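Local coordinates for FAD:protein FMN transferase (Pseudomonas stutzeri ATCC 14405 = CCUG 16156, PDB 5MGY) that probably transfers the FMN part of FAD onto a threonine of target proteins, with release of AMP, in a magnesium-dependent reaction of the ApbE family, at residues D31-K35 and E36-G40; E43-L46 and G47-K51; D165-I168 and D169-A173; A287-R291 and N292-A296. All coordinates share one frame; numbering follows the deposited sequence.

Interaction 1: residues D31-K35 and E36-G40. Unlike the reference sequence in segment 31-35: A34 (reference Ser). Unlike the reference sequence in segment 36-40: V37 (reference Met), G40 (reference Ser).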
loop_
_atom_site.group_PDB
_atom_site.type_symbol
_atom_site.label_atom_id
_atom_site.label_comp_id
_atom_site.label_asym_id
_atom_site.label_seq_id
_atom_site.Cartn_x
_atom_site.Cartn_y
_atom_site.Cartn_z
ATOM N N ASP A 31 11.874 -3.395 31.125
ATOM C CA ASP A 31 12.872 -3.371 30.060
ATOM C C ASP A 31 12.613 -2.333 28.959
ATOM O O ASP A 31 13.447 -1.484 28.673
ATOM C CB ASP A 31 12.858 -4.748 29.348
ATOM C CG ASP A 31 13.577 -5.837 30.126
ATOM O OD1 ASP A 31 14.370 -5.518 31.050
ATOM O OD2 ASP A 31 13.353 -7.021 29.785
ATOM N N GLY A 32 11.446 -2.467 28.329
ATOM C CA GLY A 32 11.175 -1.872 27.051
ATOM C C GLY A 32 11.327 -0.359 26.959
ATOM O O GLY A 32 11.307 0.344 27.957
ATOM N N PRO A 33 11.447 0.145 25.735
ATOM C CA PRO A 33 11.814 1.507 25.494
ATOM C C PRO A 33 10.739 2.481 25.812
ATOM O O PRO A 33 9.558 2.142 25.807
ATOM C CB PRO A 33 12.081 1.547 23.991
ATOM C CG PRO A 33 11.242 0.474 23.442
ATOM C CD PRO A 33 11.203 -0.583 24.485
ATOM N N ALA A 34 11.178 3.709 26.067
ATOM C CA ALA A 34 10.287 4.812 26.385
ATOM C C ALA A 34 9.596 5.194 25.108
ATOM O O ALA A 34 10.112 4.899 24.055
ATOM C CB ALA A 34 11.082 5.984 26.948
ATOM N N LYS A 35 8.435 5.836 25.187
ATOM C CA LYS A 35 7.668 6.138 23.990
ATOM C C LYS A 35 8.161 7.326 23.125
ATOM O O LYS A 35 7.844 7.422 21.948
ATOM C CB LYS A 35 6.199 6.292 24.326
ATOM C CG LYS A 35 5.793 7.690 24.682
ATOM C CD LYS A 35 4.285 7.766 24.793
ATOM C CE LYS A 35 3.868 9.209 24.938
ATOM N NZ LYS A 35 2.484 9.227 25.438
ATOM N N GLU A 36 8.871 8.253 23.729
ATOM C CA GLU A 36 9.441 9.338 22.955
ATOM C C GLU A 36 10.620 8.843 22.138
ATOM O O GLU A 36 10.927 9.427 21.118
ATOM C CB GLU A 36 9.830 10.517 23.821
ATOM C CG GLU A 36 8.622 11.277 24.357
ATOM C CD GLU A 36 7.983 10.623 25.606
ATOM O OE1 GLU A 36 8.542 9.610 26.183
ATOM O OE2 GLU A 36 6.901 11.128 25.999
ATOM N N VAL A 37 11.256 7.783 22.588
ATOM C CA VAL A 37 12.325 7.158 21.851
ATOM C C VAL A 37 11.753 6.548 20.579
ATOM O O VAL A 37 12.338 6.695 19.504
ATOM C CB VAL A 37 12.905 6.002 22.670
ATOM C CG1 VAL A 37 14.052 5.298 21.923
ATOM C CG2 VAL A 37 13.282 6.493 24.060
ATOM N N LEU A 38 10.636 5.820 20.716
ATOM C CA LEU A 38 10.011 5.206 19.561
ATOM C C LEU A 38 9.430 6.234 18.622
ATOM O O LEU A 38 9.510 6.098 17.432
ATOM C CB LEU A 38 8.921 4.231 19.951
ATOM C CG LEU A 38 9.435 3.021 20.709
ATOM C CD1 LEU A 38 8.452 1.907 20.734
ATOM C CD2 LEU A 38 10.598 2.431 20.048
ATOM N N HIS A 39 8.898 7.297 19.173
ATOM C CA HIS A 39 8.360 8.352 18.365
ATOM C C HIS A 39 9.467 8.948 17.484
ATOM O O HIS A 39 9.236 9.197 16.329
ATOM C CB HIS A 39 7.797 9.386 19.289
ATOM C CG HIS A 39 6.824 10.302 18.660
ATOM N ND1 HIS A 39 7.165 11.176 17.650
ATOM C CD2 HIS A 39 5.525 10.527 18.941
ATOM C CE1 HIS A 39 6.107 11.890 17.315
ATOM N NE2 HIS A 39 5.095 11.508 18.081
ATOM N N GLY A 40 10.659 9.128 18.026
ATOM C CA GLY A 40 11.807 9.536 17.242
ATOM C C GLY A 40 12.342 8.471 16.285
ATOM O O GLY A 40 12.786 8.831 15.198
#
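P33 and L38 meet across the first turn of helix 35-53, the leucine's methyl fork closing over one corner of the proline ring. P33 CG lies 4.0 Å from L38 CD2 and about equally far from L38 CD1, and the two side chains cross obliquely. L38 holds its CG beside the backbone N and anti to the carbonyl carbon (chi1 -65°), which swings the fork back toward the start of the helix. A34 CB touches V37 CG2 at 3.7 Å, the branch that leans back beside the valine's own N. K35 and E36 are angled across one another, with the bent glutamate bringing OE2 to 3.7 Å from K35 CE; K35 NZ stays 4.8 Å from E36 OE2, where the opposite charges may still attract, though no salt bridge forms. The turn is fixed by the backbone bond from H39 N to K35 O, 3.0 Å. L38 also touches F13, Y26 and L174, and an alanine here would probably leave the ring of P33 without its partner on the helix and open a gap against these neighbours. With A34 at the N-cap, P33 precedes it and L38 follows four residues on: the hydrophobic staple of a helix N-terminus.

Interaction 2: residues E43-L46 and G47-K51. Unlike the reference sequence in segment 43-46: I45 (reference Leu). Unlike the reference sequence in segment 47-51: Q48 (reference Glu).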
loop_
_atom_site.group_PDB
_atom_site.type_symbol
_atom_site.label_atom_id
_atom_site.label_comp_id
_atom_site.label_asym_id
_atom_site.label_seq_id
_atom_site.Cartn_x
_atom_site.Cartn_y
_atom_site.Cartn_z
ATOM N N GLU A 43 9.965 8.570 13.413
ATOM C CA GLU A 43 10.049 9.774 12.614
ATOM C C GLU A 43 11.256 9.728 11.718
ATOM O O GLU A 43 11.217 10.230 10.614
ATOM C CB GLU A 43 10.085 10.985 13.500
ATOM C CG GLU A 43 9.403 12.193 12.862
ATOM C CD GLU A 43 7.911 12.224 13.121
ATOM O OE1 GLU A 43 7.150 12.431 12.176
ATOM O OE2 GLU A 43 7.503 12.064 14.289
ATOM N N ALA A 44 12.308 9.109 12.204
ATOM C CA ALA A 44 13.526 8.955 11.458
ATOM C C ALA A 44 13.266 8.133 10.231
ATOM O O ALA A 44 13.688 8.487 9.170
ATOM C CB ALA A 44 14.588 8.254 12.301
ATOM N N ILE A 45 12.523 7.065 10.406
ATOM C CA ILE A 45 12.264 6.133 9.348
ATOM C C ILE A 45 11.466 6.801 8.271
ATOM O O ILE A 45 11.713 6.579 7.106
ATOM C CB ILE A 45 11.468 4.957 9.895
ATOM C CG1 ILE A 45 12.330 4.262 10.944
ATOM C CG2 ILE A 45 11.036 3.984 8.787
ATOM C CD1 ILE A 45 11.602 3.172 11.696
ATOM N N LEU A 46 10.492 7.592 8.680
ATOM C CA LEU A 46 9.651 8.324 7.750
ATOM C C LEU A 46 10.370 9.384 7.013
ATOM O O LEU A 46 9.960 9.754 5.939
ATOM C CB LEU A 46 8.474 8.958 8.459
ATOM C CG LEU A 46 7.483 7.911 8.950
ATOM C CD1 LEU A 46 6.267 8.580 9.532
ATOM C CD2 LEU A 46 7.068 6.963 7.812
ATOM N N GLY A 47 11.428 9.922 7.607
ATOM C CA GLY A 47 12.259 10.891 6.928
ATOM C C GLY A 47 13.055 10.229 5.849
ATOM O O GLY A 47 13.200 10.829 4.807
ATOM N N GLN A 48 13.594 9.043 6.106
ATOM C CA GLN A 48 14.355 8.381 5.100
ATOM C C GLN A 48 13.440 8.039 3.918
ATOM O O GLN A 48 13.859 8.126 2.763
ATOM C CB GLN A 48 14.927 7.092 5.584
ATOM C CG GLN A 48 16.102 7.182 6.488
ATOM C CD GLN A 48 16.445 5.802 7.006
ATOM O OE1 GLN A 48 16.389 5.530 8.228
ATOM N NE2 GLN A 48 16.757 4.881 6.064
ATOM N N LEU A 49 12.211 7.611 4.196
ATOM C CA LEU A 49 11.339 7.197 3.115
ATOM C C LEU A 49 11.031 8.368 2.245
ATOM O O LEU A 49 11.050 8.245 1.031
ATOM C CB LEU A 49 10.047 6.567 3.608
ATOM C CG LEU A 49 10.206 5.190 4.230
ATOM C CD1 LEU A 49 8.990 4.798 5.035
ATOM C CD2 LEU A 49 10.373 4.145 3.201
ATOM N N ASP A 50 10.781 9.508 2.858
ATOM C CA ASP A 50 10.436 10.689 2.111
ATOM C C ASP A 50 11.630 11.163 1.250
ATOM O O ASP A 50 11.476 11.575 0.133
ATOM C CB ASP A 50 10.052 11.747 3.090
ATOM C CG ASP A 50 9.089 12.772 2.519
ATOM O OD1 ASP A 50 8.102 13.040 3.085
ATOM O OD2 ASP A 50 9.239 13.453 1.552
ATOM N N LYS A 51 12.821 11.090 1.786
ATOM C CA LYS A 51 13.997 11.580 1.096
ATOM C C LYS A 51 14.338 10.659 -0.055
ATOM O O LYS A 51 14.749 11.148 -1.063
ATOM C CB LYS A 51 15.191 11.687 2.084
ATOM C CG LYS A 51 16.284 12.619 1.651
ATOM C CD LYS A 51 17.341 11.944 0.805
ATOM C CE LYS A 51 18.160 13.001 0.069
ATOM N NZ LYS A 51 18.828 12.425 -1.129
#
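L46 and L49 meet on the flank of an unbroken alpha-helix, the second half of helix 35-53, where side chains three and four residues apart fall beside each other. L46 CD2 touches L49 CD1 at 4.0 Å, methyl against methyl. I45 CG2 approaches the same L49 CD1 more loosely, at 4.4 Å, so this one methyl lies against branches of both preceding aliphatic residues. L49 keeps its CG beside the backbone N (chi1 -71°), and that torsion folds the fork back along the helix, over the previous turn.

Beneath these side chains runs the backbone scaffold: Q48 N, L49 N and D50 N donate to A44 O, I45 O and L46 O, each four residues earlier. Q48, on another flank, lays the start of its extended chain along that turn, its CB 3.6 Å from I45 O. Further out, helix 159-173 packs on I45 and L49, with L166 and V167 against the first, Y162 and A163 against the second; M79 of helix 78-93 also touches L49. The polar ends look to other partners: E43 OE2 is hydrogen-bonded to Y22 OH, and K51 NZ forms a salt bridge with D61. At the junction of the two segments one amide is shared unequally: G47 N bonds to E43 O at 3.0 Å and, weakly, to A44 O at 3.1 Å with an N-H...O angle of only 124°.

Interaction 3: residues D165-I168 and D169-A173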
loop_
_atom_site.group_PDB
_atom_site.type_symbol
_atom_site.label_atom_id
_atom_site.label_comp_id
_atom_site.label_asym_id
_atom_site.label_seq_id
_atom_site.Cartn_x
_atom_site.Cartn_y
_atom_site.Cartn_z
ATOM N N ASP A 165 6.393 -2.187 8.015
ATOM C CA ASP A 165 7.271 -3.322 8.230
ATOM C C ASP A 165 8.569 -2.794 8.832
ATOM O O ASP A 165 9.019 -3.362 9.831
ATOM C CB ASP A 165 7.533 -4.161 6.970
ATOM C CG ASP A 165 6.337 -5.011 6.521
ATOM O OD1 ASP A 165 5.469 -5.387 7.355
ATOM O OD2 ASP A 165 6.262 -5.367 5.298
ATOM N N LEU A 166 9.117 -1.699 8.293
ATOM C CA LEU A 166 10.342 -1.121 8.858
ATOM C C LEU A 166 10.188 -0.683 10.315
ATOM O O LEU A 166 11.053 -0.967 11.134
ATOM C CB LEU A 166 10.912 0.031 8.009
ATOM C CG LEU A 166 11.472 -0.358 6.619
ATOM C CD1 LEU A 166 11.748 0.936 5.819
ATOM C CD2 LEU A 166 12.667 -1.339 6.668
ATOM N N VAL A 167 9.096 -0.018 10.637
ATOM C CA VAL A 167 8.855 0.374 12.002
ATOM C C VAL A 167 8.797 -0.857 12.901
ATOM O O VAL A 167 9.388 -0.871 13.941
ATOM C CB VAL A 167 7.587 1.228 12.137
ATOM C CG1 VAL A 167 7.191 1.401 13.604
ATOM C CG2 VAL A 167 7.838 2.579 11.491
ATOM N N ILE A 168 8.125 -1.905 12.472
ATOM C CA ILE A 168 8.097 -3.144 13.251
ATOM C C ILE A 168 9.484 -3.810 13.423
ATOM O O ILE A 168 9.780 -4.345 14.468
ATOM C CB ILE A 168 7.051 -4.117 12.688
ATOM C CG1 ILE A 168 5.658 -3.570 12.988
ATOM C CG2 ILE A 168 7.179 -5.514 13.296
ATOM C CD1 ILE A 168 4.518 -4.326 12.305
ATOM N N ASP A 169 10.337 -3.810 12.429
ATOM C CA ASP A 169 11.663 -4.387 12.640
ATOM C C ASP A 169 12.363 -3.650 13.793
ATOM O O ASP A 169 13.050 -4.273 14.604
ATOM C CB ASP A 169 12.511 -4.360 11.358
ATOM C CG ASP A 169 11.944 -5.281 10.246
ATOM O OD1 ASP A 169 11.129 -6.194 10.524
ATOM O OD2 ASP A 169 12.297 -5.094 9.054
ATOM N N ARG A 170 12.148 -2.336 13.865
ATOM C CA ARG A 170 12.780 -1.495 14.872
ATOM C C ARG A 170 12.255 -1.629 16.251
ATOM O O ARG A 170 13.032 -1.513 17.184
ATOM C CB ARG A 170 12.687 -0.019 14.536
ATOM C CG ARG A 170 13.771 0.417 13.569
ATOM C CD ARG A 170 15.197 0.147 14.047
ATOM N NE ARG A 170 15.566 0.874 15.272
ATOM C CZ ARG A 170 16.671 0.624 15.990
ATOM N NH1 ARG A 170 17.486 -0.373 15.623
ATOM N NH2 ARG A 170 16.951 1.343 17.088
ATOM N N LEU A 171 10.941 -1.780 16.386
ATOM C CA LEU A 171 10.328 -2.074 17.667
ATOM C C LEU A 171 10.794 -3.434 18.161
ATOM O O LEU A 171 11.033 -3.574 19.346
ATOM C CB LEU A 171 8.804 -2.074 17.580
ATOM C CG LEU A 171 8.069 -0.857 17.079
ATOM C CD1 LEU A 171 6.628 -1.002 17.497
ATOM C CD2 LEU A 171 8.644 0.420 17.624
ATOM N N LYS A 172 10.909 -4.420 17.264
ATOM C CA LYS A 172 11.404 -5.739 17.631
ATOM C C LYS A 172 12.845 -5.633 18.039
ATOM O O LYS A 172 13.233 -6.174 19.058
ATOM C CB LYS A 172 11.248 -6.770 16.528
ATOM C CG LYS A 172 9.843 -7.295 16.427
ATOM C CD LYS A 172 9.629 -8.326 15.314
ATOM C CE LYS A 172 8.117 -8.545 15.237
ATOM N NZ LYS A 172 7.742 -9.714 14.424
ATOM N N ALA A 173 13.630 -4.905 17.281
ATOM C CA ALA A 173 15.043 -4.799 17.598
ATOM C C ALA A 173 15.282 -4.151 18.994
ATOM O O ALA A 173 16.201 -4.536 19.724
ATOM C CB ALA A 173 15.785 -4.064 16.479
#
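D169 N bonds to D165 O at 2.9 Å, and the same four-residue spacing carries on through R170, L171 and K172 to L166, V167 and I168, giving two regular turns of alpha-helix. On this frame the side chains of I168 and K172 run alongside each other in one direction. The contact is made by the branch methyl I168 CG2, which touches K172 CE at 3.7 Å; the lysine, extended beyond CG, thus runs its apolar shaft past the isoleucine and delivers NZ to a salt bridge with E190. V167 and L171 pack more loosely on the next flank, V167 CG1 lying 4.2 Å from L171 CG. R170 instead folds at chi2 and chi3 (-57° and -63°), turning its guanidinium from the preceding turn toward a salt bridge with E41. The carboxylate of D169 hangs back over the turn, with its CG 3.5 Å from D165 O. The side chain of D165 bonds to T267 OG1 and L268 N, at the start of the helix that also carries the magnesium ligand D271. V167 and I168 press on V181 of strand 179-183, while L166, V167 and L171 touch helix 35-53: a helix packed between an antiparallel sheet and a second helix, a layered alpha+beta arrangement.

Interaction 4: residues A287-R291 and N292-A296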
loop_
_atom_site.group_PDB
_atom_site.type_symbol
_atom_site.label_atom_id
_atom_site.label_comp_id
_atom_site.label_asym_id
_atom_site.label_seq_id
_atom_site.Cartn_x
_atom_site.Cartn_y
_atom_site.Cartn_z
ATOM N N ALA A 287 -10.449 -14.074 -8.945
ATOM C CA ALA A 287 -9.868 -15.237 -9.582
ATOM C C ALA A 287 -8.406 -15.291 -9.186
ATOM O O ALA A 287 -7.961 -16.359 -8.703
ATOM C CB ALA A 287 -10.067 -15.208 -11.099
ATOM N N LEU A 288 -7.687 -14.146 -9.336
ATOM C CA LEU A 288 -6.246 -14.042 -8.953
ATOM C C LEU A 288 -6.092 -14.378 -7.473
ATOM O O LEU A 288 -5.292 -15.253 -7.089
ATOM C CB LEU A 288 -5.658 -12.643 -9.263
ATOM C CG LEU A 288 -4.152 -12.515 -8.963
ATOM C CD1 LEU A 288 -3.289 -13.081 -10.064
ATOM C CD2 LEU A 288 -3.800 -11.079 -8.693
ATOM N N ALA A 289 -6.904 -13.724 -6.668
ATOM C CA ALA A 289 -6.774 -13.918 -5.257
ATOM C C ALA A 289 -6.904 -15.387 -4.873
ATOM O O ALA A 289 -6.071 -15.874 -4.108
ATOM C CB ALA A 289 -7.745 -13.062 -4.473
ATOM N N GLU A 290 -7.902 -16.089 -5.460
ATOM C CA GLU A 290 -8.107 -17.534 -5.246
ATOM C C GLU A 290 -6.956 -18.363 -5.844
ATOM O O GLU A 290 -6.473 -19.330 -5.212
ATOM C CB GLU A 290 -9.428 -17.991 -5.835
ATOM C CG GLU A 290 -10.259 -18.804 -4.868
ATOM C CD GLU A 290 -10.959 -17.956 -3.831
ATOM O OE1 GLU A 290 -11.629 -16.976 -4.218
ATOM O OE2 GLU A 290 -10.848 -18.279 -2.633
ATOM N N ARG A 291 -6.519 -17.981 -7.044
ATOM C CA ARG A 291 -5.443 -18.683 -7.689
ATOM C C ARG A 291 -4.207 -18.648 -6.810
ATOM O O ARG A 291 -3.606 -19.686 -6.569
ATOM C CB ARG A 291 -5.157 -18.076 -9.046
ATOM C CG ARG A 291 -4.192 -18.874 -9.869
ATOM C CD ARG A 291 -3.755 -18.055 -11.071
ATOM N NE ARG A 291 -2.545 -17.235 -10.806
ATOM C CZ ARG A 291 -2.061 -16.261 -11.596
ATOM N NH1 ARG A 291 -2.667 -15.938 -12.740
ATOM N NH2 ARG A 291 -0.963 -15.575 -11.246
ATOM N N ASN A 292 -3.849 -17.470 -6.307
ATOM C CA ASN A 292 -2.599 -17.323 -5.545
ATOM C C ASN A 292 -2.783 -17.516 -4.048
ATOM O O ASN A 292 -1.819 -17.429 -3.294
ATOM C CB ASN A 292 -2.007 -15.938 -5.717
ATOM C CG ASN A 292 -1.732 -15.578 -7.135
ATOM O OD1 ASN A 292 -1.771 -16.388 -8.035
ATOM N ND2 ASN A 292 -1.467 -14.332 -7.342
ATOM N N GLY A 293 -4.011 -17.714 -3.610
ATOM C CA GLY A 293 -4.265 -17.946 -2.200
ATOM C C GLY A 293 -4.204 -16.725 -1.297
ATOM O O GLY A 293 -3.777 -16.821 -0.173
ATOM N N ILE A 294 -4.683 -15.593 -1.771
ATOM C CA ILE A 294 -4.601 -14.361 -1.046
ATOM C C ILE A 294 -5.816 -14.280 -0.132
ATOM O O ILE A 294 -6.924 -14.623 -0.542
ATOM C CB ILE A 294 -4.587 -13.171 -2.001
ATOM C CG1 ILE A 294 -3.335 -13.256 -2.875
ATOM C CG2 ILE A 294 -4.640 -11.863 -1.228
ATOM C CD1 ILE A 294 -3.337 -12.287 -4.053
ATOM N N ALA A 295 -5.591 -13.823 1.100
ATOM C CA ALA A 295 -6.679 -13.517 1.959
ATOM C C ALA A 295 -7.160 -12.096 1.608
ATOM O O ALA A 295 -6.427 -11.111 1.790
ATOM C CB ALA A 295 -6.258 -13.626 3.407
ATOM N N ALA A 296 -8.370 -11.995 1.078
ATOM C CA ALA A 296 -8.900 -10.707 0.648
ATOM C C ALA A 296 -10.420 -10.605 0.840
ATOM O O ALA A 296 -11.116 -11.625 0.796
ATOM C CB ALA A 296 -8.559 -10.492 -0.820
#
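R291 leaves the helix with its CG turned away from the backbone N (chi1 -171°) and runs beside N292, whose CG sits next to its own N, so that both side chains head in one direction. The arginine then bends at chi3, bringing R291 NE to N292 OD1 at 3.0 Å. The bond is bent, with an N-H...O angle of 135°. The guanidinium and amide planes are turned 52° apart, and OD1 stands tilted from the guanidinium plane. L288 packs against both groups, its CD1 over one guanidinium face, toward the rim, and 3.5 Å from N292 ND2. N292 ND2 donates to D93 O while OD1 accepts from R291 NE, so both ends of the amide are engaged; the guanidinium has a second partner, D95, through NH1. A leucine in place of N292 would probably leave R291 NE and D93 O without their mates and set the guanidinium freer to turn.

The backbone ends the helix in a Schellman motif. I294 N reaches back to A289 O at 2.7 Å, G293 N makes a weak bond to E290 O at 3.4 Å, and G293 takes positive phi, a conformation that favours glycine. A289 CB meets I294 CB at 4.0 Å. The chain thereby passes from helix 267-292 into strand 295-301, which lies between strands 257-264 and 306-310, while I294 and A296 pack back on L273 and L277 of the helix.

Overall arrangement
From the N terminus the four contacts follow in series; none nests in or crosses another, and each closes only a local turn. Interaction 1 starts helix 35-53 after strand 21-28, and interaction 2 continues it, their centres 17 Å apart. Much later in the chain, interaction 3 forms the end of helix 159-173 and packs against both: L38 CD1 lies 3.5 Å from L171 CD2, and I45 CD1 lies 3.8 Å from V167 CG2. The two helices thus run in opposite senses, joined side by side. Interaction 4, where helix 267-292 turns into strand 295-301, stands apart, its nearest atoms about 14 Å from interaction 3. The start of that long helix, however, is held by D165 of interaction 3.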